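Local coordinates for protein caspase Nc (Drosophila melanogaster, PDB 2FP3) that acts as an initiator cysteine protease in the caspase cascade of apoptosis, including steroid-triggered cell death during metamorphosis, at residues 271-274 / 275-279. The protein carries 2 engineered substitutions. Sequence-based numbering, arbitrary orientation.
Sequences DLED and ILKKT
Ile-275 closes the first turn of helix 272-284: its N donates to Asp-271 O at 3.2 Å. Asp-271 is the N-cap, and its OD1 accepts from Asp-274 N at 3.2 Å, the donor lying above the carboxylate plane. The CG1 branch of Ile-275 runs past Asp-271 O (3.6 Å) before the side chain packs on Val-262 and Met-263 of helix 251-266.

One residue on, Leu-276 N reaches Leu-272 O at 2.8 Å, while their side chains cross obliquely, CD1 of Leu-272 lying 4.0 Å from CG of Leu-276. In Leu-272 a chi1 of -176° sets CG beside the carbonyl carbon, and chi2 of 55° then turns CD1 toward Leu-276. Both leucines rest on Leu-234 of strand 233-237, so this apolar side of the helix packs against the central sheet of the caspase alpha/beta fold.

Lys-277 leaves the helix about a quarter turn round from Leu-276. Its N bonds Glu-273 O in the usual helical manner, and the side chain then doubles back over that carbonyl: the bend at the last torsion (chi4 63°) brings NZ to 3.0 Å from Glu-273 O, a weak bond. The carboxylates of Glu-273 and Asp-274 stay beyond salt-bridge range, though they probably help hold the ammonium; Tyr-298 OH hydrogen-bonds both NZ and Glu-273 OE1.

Lys-278 N donates to Asp-274 O at 2.9 Å, and its bent side chain leads off to a salt bridge with Glu-281. At Thr-279, OG1 and N both donate to Ile-275 O, the hydroxyl coming from above the carbonyl plane.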
loop_
_atom_site.group_PDB
_atom_site.type_symbol
_atom_site.label_atom_id
_atom_site.label_comp_id
_atom_site.label_asym_id
_atom_site.label_seq_id
_atom_site.Cartn_x
_atom_site.Cartn_y
_atom_site.Cartn_z
ATOM N N ASP A 271 13.802 -6.746 -3.652
ATOM C CA ASP A 271 12.743 -7.038 -2.700
ATOM C C ASP A 271 12.084 -5.758 -2.180
ATOM O O ASP A 271 12.693 -4.687 -2.205
ATOM C CB ASP A 271 13.311 -7.888 -1.552
ATOM C CG ASP A 271 14.305 -7.131 -0.679
ATOM O OD1 ASP A 271 13.874 -6.493 0.307
ATOM O OD2 ASP A 271 15.518 -7.170 -0.975
ATOM N N LEU A 272 10.841 -5.876 -1.717
ATOM C CA LEU A 272 10.070 -4.734 -1.216
ATOM C C LEU A 272 10.745 -3.853 -0.172
ATOM O O LEU A 272 10.739 -2.628 -0.298
ATOM C CB LEU A 272 8.706 -5.191 -0.665
ATOM C CG LEU A 272 7.823 -4.016 -0.209
ATOM C CD1 LEU A 272 7.675 -3.035 -1.348
ATOM C CD2 LEU A 272 6.456 -4.497 0.260
ATOM N N GLU A 273 11.319 -4.455 0.861
ATOM C CA GLU A 273 11.958 -3.657 1.894
ATOM C C GLU A 273 13.096 -2.788 1.378
ATOM O O GLU A 273 13.313 -1.683 1.893
ATOM C CB GLU A 273 12.421 -4.530 3.055
ATOM C CG GLU A 273 11.263 -4.950 3.932
ATOM C CD GLU A 273 11.700 -5.556 5.244
ATOM O OE1 GLU A 273 12.165 -4.806 6.125
ATOM O OE2 GLU A 273 11.573 -6.784 5.397
ATOM N N ASP A 274 13.808 -3.269 0.360
ATOM C CA ASP A 274 14.890 -2.479 -0.227
ATOM C C ASP A 274 14.254 -1.308 -0.971
ATOM O O ASP A 274 14.717 -0.168 -0.900
ATOM C CB ASP A 274 15.705 -3.325 -1.207
ATOM C CG ASP A 274 16.917 -3.960 -0.564
ATOM O OD1 ASP A 274 16.923 -4.139 0.670
ATOM O OD2 ASP A 274 17.865 -4.290 -1.299
ATOM N N ILE A 275 13.174 -1.605 -1.680
ATOM C CA ILE A 275 12.460 -0.597 -2.435
ATOM C C ILE A 275 11.904 0.492 -1.519
ATOM O O ILE A 275 11.963 1.669 -1.858
ATOM C CB ILE A 275 11.334 -1.260 -3.260
ATOM C CG1 ILE A 275 11.962 -1.968 -4.471
ATOM C CG2 ILE A 275 10.304 -0.222 -3.691
ATOM C CD1 ILE A 275 10.995 -2.827 -5.279
ATOM N N LEU A 276 11.376 0.098 -0.358
ATOM C CA LEU A 276 10.825 1.058 0.603
ATOM C C LEU A 276 11.934 1.948 1.150
ATOM O O LEU A 276 11.722 3.133 1.352
ATOM C CB LEU A 276 10.110 0.343 1.763
ATOM C CG LEU A 276 8.791 -0.365 1.434
ATOM C CD1 LEU A 276 8.259 -1.080 2.653
ATOM C CD2 LEU A 276 7.772 0.639 0.935
ATOM N N LYS A 277 13.111 1.386 1.407
ATOM C CA LYS A 277 14.218 2.203 1.893
ATOM C C LYS A 277 14.613 3.169 0.777
ATOM O O LYS A 277 14.872 4.340 1.040
ATOM C CB LYS A 277 15.425 1.353 2.277
ATOM C CG LYS A 277 15.265 0.540 3.556
ATOM C CD LYS A 277 16.484 -0.358 3.721
ATOM C CE LYS A 277 16.222 -1.543 4.620
ATOM N NZ LYS A 277 15.196 -2.455 4.107
ATOM N N LYS A 278 14.641 2.677 -0.463
ATOM C CA LYS A 278 14.978 3.516 -1.617
ATOM C C LYS A 278 13.934 4.614 -1.746
ATOM O O LYS A 278 14.259 5.764 -2.007
ATOM C CB LYS A 278 14.989 2.701 -2.913
ATOM C CG LYS A 278 16.274 2.811 -3.732
ATOM C CD LYS A 278 16.564 4.233 -4.187
ATOM C CE LYS A 278 17.930 4.315 -4.861
ATOM N NZ LYS A 278 18.376 5.717 -5.086
ATOM N N THR A 279 12.672 4.253 -1.568
ATOM C CA THR A 279 11.607 5.233 -1.655
ATOM C C THR A 279 11.811 6.305 -0.584
ATOM O O THR A 279 11.787 7.502 -0.879
ATOM C CB THR A 279 10.235 4.561 -1.464
ATOM O OG1 THR A 279 10.073 3.544 -2.453
ATOM C CG2 THR A 279 9.107 5.568 -1.603
#